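Long-range contacts in transcriptional regulator URE2 (Saccharomyces cerevisiae, PDB 1K0D), which represses nitrogen catabolic genes by holding the GATA-type transcriptional activators of those genes in the cytoplasm and also acts as a glutathione-dependent peroxidase: residues T102-D110 and D210-A218; Y154-Y162 and W222-I231. All coordinates share one frame; numbering follows the deposited sequence.

Contact 1 (T102-D110 and D210-A218); sequences TGNPLLWSD and DKLTIADLA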
# COMPACT_ATOMS: atom_id res chain seq x y z
N THR B 102 0.58 -4.82 -24.92
CA THR B 102 1.48 -5.72 -25.63
C THR B 102 1.17 -7.21 -25.53
O THR B 102 1.68 -8.00 -26.32
CB THR B 102 2.94 -5.54 -25.15
OG1 THR B 102 3.08 -6.11 -23.84
CG2 THR B 102 3.33 -4.07 -25.11
N GLY B 103 0.35 -7.60 -24.56
CA GLY B 103 0.03 -9.01 -24.39
C GLY B 103 1.13 -9.72 -23.62
O GLY B 103 1.06 -10.93 -23.36
N ASN B 104 2.17 -8.97 -23.26
CA ASN B 104 3.31 -9.52 -22.52
C ASN B 104 3.33 -8.90 -21.11
O ASN B 104 3.50 -7.68 -20.96
CB ASN B 104 4.60 -9.20 -23.27
CG ASN B 104 5.82 -9.83 -22.64
OD1 ASN B 104 5.72 -10.77 -21.85
ND2 ASN B 104 6.99 -9.31 -23.00
N PRO B 105 3.15 -9.72 -20.07
CA PRO B 105 3.15 -9.23 -18.68
C PRO B 105 4.54 -8.99 -18.10
O PRO B 105 4.92 -9.59 -17.10
CB PRO B 105 2.40 -10.33 -17.94
CG PRO B 105 2.90 -11.57 -18.65
CD PRO B 105 2.85 -11.17 -20.11
N LEU B 106 5.29 -8.10 -18.73
CA LEU B 106 6.64 -7.78 -18.28
C LEU B 106 6.60 -7.29 -16.82
O LEU B 106 5.78 -6.44 -16.48
CB LEU B 106 7.23 -6.69 -19.18
CG LEU B 106 8.74 -6.67 -19.47
CD1 LEU B 106 9.08 -5.36 -20.19
CD2 LEU B 106 9.52 -6.78 -18.17
N LEU B 107 7.49 -7.83 -15.98
CA LEU B 107 7.57 -7.46 -14.57
C LEU B 107 6.25 -7.74 -13.84
O LEU B 107 6.02 -7.27 -12.72
CB LEU B 107 7.90 -5.97 -14.42
CG LEU B 107 9.12 -5.38 -15.14
CD1 LEU B 107 9.12 -3.88 -14.95
CD2 LEU B 107 10.39 -5.99 -14.58
N TRP B 108 5.39 -8.55 -14.45
CA TRP B 108 4.07 -8.82 -13.90
C TRP B 108 3.73 -10.29 -14.19
O TRP B 108 4.63 -11.12 -14.35
CB TRP B 108 3.09 -7.85 -14.58
CG TRP B 108 1.66 -7.77 -14.09
CD1 TRP B 108 0.55 -7.67 -14.89
CD2 TRP B 108 1.19 -7.70 -12.74
NE1 TRP B 108 -0.58 -7.54 -14.11
CE2 TRP B 108 -0.21 -7.55 -12.79
CE3 TRP B 108 1.82 -7.74 -11.49
CZ2 TRP B 108 -1.00 -7.45 -11.65
CZ3 TRP B 108 1.04 -7.63 -10.35
CH2 TRP B 108 -0.36 -7.49 -10.43
N SER B 109 2.45 -10.60 -14.27
CA SER B 109 2.03 -11.96 -14.57
C SER B 109 0.58 -11.97 -15.03
O SER B 109 -0.23 -11.17 -14.56
CB SER B 109 2.17 -12.86 -13.35
OG SER B 109 1.78 -14.19 -13.64
N ASP B 110 0.27 -12.86 -15.96
CA ASP B 110 -1.09 -12.98 -16.47
C ASP B 110 -1.87 -13.99 -15.63
O ASP B 110 -3.03 -14.27 -15.91
CB ASP B 110 -1.06 -13.44 -17.93
CG ASP B 110 -0.18 -14.66 -18.15
OD1 ASP B 110 -0.27 -15.63 -17.36
OD2 ASP B 110 0.61 -14.66 -19.11
N ASP B 210 10.10 -17.04 -9.99
CA ASP B 210 11.45 -17.10 -10.54
C ASP B 210 11.65 -16.13 -11.70
O ASP B 210 12.26 -16.48 -12.72
CB ASP B 210 11.76 -18.53 -11.01
CG ASP B 210 11.41 -19.58 -9.95
OD1 ASP B 210 11.62 -20.79 -10.22
OD2 ASP B 210 10.92 -19.20 -8.86
N LYS B 211 11.14 -14.91 -11.55
CA LYS B 211 11.28 -13.89 -12.58
C LYS B 211 11.25 -12.51 -11.93
O LYS B 211 10.65 -12.32 -10.88
CB LYS B 211 10.13 -14.00 -13.59
CG LYS B 211 8.75 -13.77 -12.99
CD LYS B 211 7.69 -13.64 -14.08
CE LYS B 211 7.92 -12.40 -14.93
NZ LYS B 211 6.90 -12.26 -16.02
N LEU B 212 11.92 -11.55 -12.56
CA LEU B 212 11.95 -10.19 -12.03
C LEU B 212 10.54 -9.61 -12.15
O LEU B 212 9.92 -9.70 -13.20
CB LEU B 212 12.92 -9.33 -12.85
CG LEU B 212 13.33 -7.92 -12.37
CD1 LEU B 212 14.01 -7.19 -13.53
CD2 LEU B 212 12.13 -7.12 -11.91
N THR B 213 10.03 -9.02 -11.07
CA THR B 213 8.70 -8.40 -11.12
C THR B 213 8.78 -7.09 -10.34
O THR B 213 9.82 -6.78 -9.75
CB THR B 213 7.60 -9.26 -10.45
OG1 THR B 213 7.92 -9.44 -9.07
CG2 THR B 213 7.46 -10.62 -11.14
N ILE B 214 7.69 -6.33 -10.36
CA ILE B 214 7.67 -5.07 -9.62
C ILE B 214 7.83 -5.34 -8.12
O ILE B 214 8.16 -4.44 -7.36
CB ILE B 214 6.37 -4.28 -9.86
CG1 ILE B 214 5.15 -5.18 -9.62
CG2 ILE B 214 6.38 -3.71 -11.28
CD1 ILE B 214 3.81 -4.48 -9.83
N ALA B 215 7.60 -6.58 -7.70
CA ALA B 215 7.74 -6.94 -6.30
C ALA B 215 9.20 -6.81 -5.87
O ALA B 215 9.49 -6.41 -4.74
CB ALA B 215 7.26 -8.36 -6.06
N ASP B 216 10.11 -7.17 -6.78
CA ASP B 216 11.54 -7.09 -6.49
C ASP B 216 12.02 -5.65 -6.62
O ASP B 216 12.71 -5.13 -5.74
CB ASP B 216 12.34 -7.95 -7.48
CG ASP B 216 11.91 -9.40 -7.48
OD1 ASP B 216 12.20 -10.12 -6.51
OD2 ASP B 216 11.27 -9.81 -8.47
N LEU B 217 11.65 -5.01 -7.72
CA LEU B 217 12.08 -3.63 -7.99
C LEU B 217 11.64 -2.59 -6.95
O LEU B 217 12.36 -1.63 -6.70
CB LEU B 217 11.59 -3.21 -9.38
CG LEU B 217 12.19 -3.97 -10.57
CD1 LEU B 217 11.48 -3.59 -11.87
CD2 LEU B 217 13.68 -3.64 -10.69
N ALA B 218 10.47 -2.79 -6.35
CA ALA B 218 9.94 -1.85 -5.37
C ALA B 218 10.86 -1.61 -4.17
O ALA B 218 10.81 -0.55 -3.56
CB ALA B 218 8.57 -2.33 -4.87
O HOH W 1 9.85 -9.32 -15.95
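L107 meets the 210-218 segment with both its backbone and its side chain. Its CB lies 4.2 Å from I214 CG2, beside the start of helix 214-217. With CG anti to its own carbonyl carbon (chi1 -54°), the branch runs on toward two further leucines. CD1 meets L217 CD1 at 3.9 Å, the two side chains crossing at about a right angle. CD2 touches L217 CD1 as well and presses on L212 CD2 at 3.4 Å, tighter than usual for two methyls; here the side chains lie side by side and point the same way.

The backbone of L107 is bonded directly and through water. I214 N donates to L107 O over 3.0 Å, bent to 149° at the hydrogen, and a water accepts a hydrogen bond from L107 N and donates one to L212 O. The loop between helices 87-102 and 112-142 thus meets a capped helix start through L107, I214 N being the first helical amide beyond the N-cap. T213 OG1 accepts from A215 N while D216 OD2 accepts from T213 N, the reciprocal pair of a capping box, the N-capping motif familiar from the C-terminal domain of glutathione transferases. D216 OD1 is in turn held by W243 NE1 and L207 N.

K211 reaches over the type II turn P105-W108, its chain bent at chi3 (-65°). Its NZ donates to W108 O at 3.0 Å and only weakly to P105 O. W108 CE3 lies 4.2 Å from I214 CD1, and helix 112-142 packs on the indole through Q115, I118 and N119.

Contact 2 (Y154-Y162 and W222-I231); sequences YTDEVRRVY and WNNVVDRIGI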
# COMPACT_ATOMS: atom_id res chain seq x y z
N TYR B 154 11.82 1.51 15.67
CA TYR B 154 11.75 1.47 14.22
C TYR B 154 12.94 0.84 13.51
O TYR B 154 12.77 0.21 12.46
CB TYR B 154 11.48 2.88 13.70
CG TYR B 154 10.13 3.36 14.16
CD1 TYR B 154 10.01 4.37 15.12
CD2 TYR B 154 8.96 2.75 13.69
CE1 TYR B 154 8.76 4.74 15.61
CE2 TYR B 154 7.71 3.11 14.18
CZ TYR B 154 7.62 4.11 15.14
OH TYR B 154 6.39 4.46 15.62
N THR B 155 14.13 1.00 14.07
CA THR B 155 15.31 0.40 13.45
C THR B 155 15.19 -1.12 13.55
O THR B 155 15.53 -1.84 12.62
CB THR B 155 16.59 0.87 14.13
OG1 THR B 155 16.62 2.30 14.14
CG2 THR B 155 17.80 0.36 13.36
N ASP B 156 14.69 -1.60 14.69
CA ASP B 156 14.50 -3.03 14.89
C ASP B 156 13.48 -3.57 13.89
O ASP B 156 13.66 -4.64 13.33
CB ASP B 156 13.99 -3.32 16.30
CG ASP B 156 15.07 -3.19 17.35
OD1 ASP B 156 14.75 -3.35 18.54
OD2 ASP B 156 16.24 -2.94 16.98
N GLU B 157 12.40 -2.82 13.68
CA GLU B 157 11.36 -3.25 12.76
C GLU B 157 11.89 -3.36 11.34
O GLU B 157 11.56 -4.30 10.61
CB GLU B 157 10.16 -2.30 12.81
CG GLU B 157 9.01 -2.67 11.87
CD GLU B 157 8.42 -4.06 12.15
OE1 GLU B 157 7.59 -4.51 11.33
OE2 GLU B 157 8.78 -4.69 13.17
N VAL B 158 12.72 -2.40 10.93
CA VAL B 158 13.29 -2.44 9.59
C VAL B 158 14.18 -3.67 9.41
O VAL B 158 14.15 -4.32 8.36
CB VAL B 158 14.09 -1.16 9.28
CG1 VAL B 158 14.75 -1.26 7.90
CG2 VAL B 158 13.16 0.04 9.32
N ARG B 159 14.97 -4.02 10.43
CA ARG B 159 15.83 -5.20 10.34
C ARG B 159 14.95 -6.44 10.29
O ARG B 159 15.28 -7.43 9.65
CB ARG B 159 16.76 -5.33 11.55
CG ARG B 159 17.95 -4.40 11.56
CD ARG B 159 18.85 -4.72 12.74
NE ARG B 159 19.38 -3.51 13.35
CZ ARG B 159 20.41 -2.83 12.89
NH1 ARG B 159 21.06 -3.23 11.81
NH2 ARG B 159 20.79 -1.72 13.51
N ARG B 160 13.83 -6.37 11.00
CA ARG B 160 12.90 -7.48 11.03
C ARG B 160 12.31 -7.71 9.63
O ARG B 160 12.31 -8.83 9.13
CB ARG B 160 11.78 -7.21 12.04
CG ARG B 160 10.71 -8.28 12.06
CD ARG B 160 9.45 -7.79 12.75
NE ARG B 160 8.31 -8.58 12.32
CZ ARG B 160 7.47 -8.23 11.35
NH1 ARG B 160 7.63 -7.10 10.69
NH2 ARG B 160 6.49 -9.05 11.01
N VAL B 161 11.82 -6.64 9.00
CA VAL B 161 11.23 -6.80 7.67
C VAL B 161 12.28 -7.24 6.66
O VAL B 161 11.97 -7.99 5.73
CB VAL B 161 10.50 -5.51 7.19
CG1 VAL B 161 9.34 -5.20 8.13
CG2 VAL B 161 11.45 -4.34 7.13
N TYR B 162 13.52 -6.79 6.83
CA TYR B 162 14.57 -7.21 5.91
C TYR B 162 14.87 -8.69 6.13
O TYR B 162 15.26 -9.39 5.20
CB TYR B 162 15.84 -6.37 6.08
CG TYR B 162 15.88 -5.21 5.11
CD1 TYR B 162 15.45 -3.94 5.49
CD2 TYR B 162 16.26 -5.40 3.78
CE1 TYR B 162 15.41 -2.89 4.58
CE2 TYR B 162 16.22 -4.35 2.86
CZ TYR B 162 15.79 -3.10 3.27
OH TYR B 162 15.75 -2.06 2.36
N TRP B 222 14.92 1.91 -1.73
CA TRP B 222 15.11 1.96 -0.28
C TRP B 222 16.31 1.19 0.23
O TRP B 222 16.98 1.62 1.17
CB TRP B 222 13.85 1.47 0.42
CG TRP B 222 12.66 2.32 0.12
CD1 TRP B 222 11.80 2.19 -0.93
CD2 TRP B 222 12.23 3.46 0.86
NE1 TRP B 222 10.84 3.18 -0.88
CE2 TRP B 222 11.09 3.97 0.21
CE3 TRP B 222 12.69 4.10 2.02
CZ2 TRP B 222 10.40 5.10 0.67
CZ3 TRP B 222 12.00 5.22 2.49
CH2 TRP B 222 10.87 5.71 1.81
N ASN B 223 16.59 0.04 -0.39
CA ASN B 223 17.74 -0.75 0.04
C ASN B 223 19.00 0.12 0.03
O ASN B 223 20.02 -0.24 0.63
CB ASN B 223 17.95 -1.95 -0.89
CG ASN B 223 16.78 -2.92 -0.88
OD1 ASN B 223 16.20 -3.20 0.18
ND2 ASN B 223 16.44 -3.46 -2.04
N ASN B 224 18.92 1.26 -0.63
CA ASN B 224 20.05 2.18 -0.73
C ASN B 224 20.06 3.25 0.36
O ASN B 224 21.05 3.95 0.55
CB ASN B 224 20.03 2.86 -2.11
CG ASN B 224 20.00 1.87 -3.26
OD1 ASN B 224 19.74 2.24 -4.41
ND2 ASN B 224 20.27 0.60 -2.97
N VAL B 225 18.94 3.37 1.07
CA VAL B 225 18.78 4.38 2.11
C VAL B 225 18.98 3.87 3.54
O VAL B 225 19.32 4.64 4.44
CB VAL B 225 17.37 5.03 2.00
CG1 VAL B 225 17.03 5.85 3.23
CG2 VAL B 225 17.31 5.91 0.76
N VAL B 226 18.78 2.57 3.74
CA VAL B 226 18.88 1.99 5.07
C VAL B 226 20.24 2.11 5.77
O VAL B 226 20.33 1.93 6.99
CB VAL B 226 18.38 0.53 5.05
CG1 VAL B 226 16.92 0.51 4.63
CG2 VAL B 226 19.22 -0.32 4.10
N ASP B 227 21.28 2.43 5.02
CA ASP B 227 22.61 2.60 5.60
C ASP B 227 22.54 3.79 6.57
O ASP B 227 23.24 3.82 7.59
CB ASP B 227 23.62 2.92 4.49
CG ASP B 227 23.23 4.16 3.71
OD1 ASP B 227 22.19 4.14 3.02
OD2 ASP B 227 23.97 5.17 3.80
N ARG B 228 21.69 4.76 6.25
CA ARG B 228 21.52 5.96 7.07
C ARG B 228 20.98 5.67 8.47
O ARG B 228 21.03 6.54 9.34
CB ARG B 228 20.60 6.96 6.37
CG ARG B 228 21.11 7.50 5.04
CD ARG B 228 20.01 8.29 4.35
NE ARG B 228 20.34 8.60 2.96
CZ ARG B 228 19.45 9.04 2.07
NH1 ARG B 228 18.18 9.22 2.43
NH2 ARG B 228 19.82 9.30 0.83
N ILE B 229 20.45 4.47 8.68
CA ILE B 229 19.94 4.14 10.00
C ILE B 229 20.77 3.02 10.64
O ILE B 229 20.31 2.30 11.52
CB ILE B 229 18.45 3.72 9.95
CG1 ILE B 229 18.25 2.55 9.00
CG2 ILE B 229 17.60 4.91 9.51
CD1 ILE B 229 16.81 2.08 8.91
N GLY B 230 22.02 2.90 10.17
CA GLY B 230 22.92 1.91 10.72
C GLY B 230 22.79 0.49 10.22
O GLY B 230 23.39 -0.42 10.79
N ILE B 231 22.02 0.27 9.16
CA ILE B 231 21.85 -1.07 8.64
C ILE B 231 22.78 -1.33 7.46
O ILE B 231 22.75 -0.62 6.46
CB ILE B 231 20.37 -1.33 8.21
CG1 ILE B 231 19.49 -1.40 9.46
CG2 ILE B 231 20.26 -2.62 7.43
CD1 ILE B 231 18.01 -1.53 9.17
O HOH W 2 19.11 3.68 13.84
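Within the all-helical C-terminal domain, one side of helix 148-176 packs against the turn that follows helix 220-223 and its 3-10 segment 226-228. Y162 OH donates to N223 OD1 at 2.5 Å, a short bond that places the oxygen at the ring edge, with ring and amide planes 63° apart. H129 NE2 also hydrogen-bonds this hydroxyl, and V226 CG1 packs 3.7 Å from Y162 CE1.

One turn back, V158 CG1, anti to the backbone N (chi1 177°), touches I231 CD1 at 3.5 Å and meets I229 CD1 tip to tip at 4.1 Å. R159 and I231 slide past each other in opposite directions: I231 CG1 lies over one face of the guanidinium, 3.4 Å from R159 NH1, and G230 O is near its edge. A salt bridge to E236 holds R159 NH1 from beyond the turn. At the far end a water donates to both T155 OG1 and I229 O, while T155 OG1 also bonds V151 O.

The side chain of W222, next to N223, is about 5 Å from the bound glutathione and touches N30; the contact lies in the helical domain next to the glutathione site, which is built from the thioredoxin-like domain, as in the two-domain GST fold.

How the contacts relate
The centres of contacts 1 and 2 lie 25 Å apart. Along the chain their segments alternate: 102-110 comes first, then 154-162 on helix 148-176, then 210-218 and, almost at once, 222-231. Helices 214-217 and 220-223 follow each other, so one short run of chain serves both contacts, its first part meeting the loop after helix 87-102 and its second meeting helix 148-176. Helix 112-142 borders both. The run also passes beside helix 29-40 of the thioredoxin-like N-terminal domain, with L217 on I36 and W222 on N30. The two contacts thereby join this run, near the glutathione pocket, to separate parts of the GST fold.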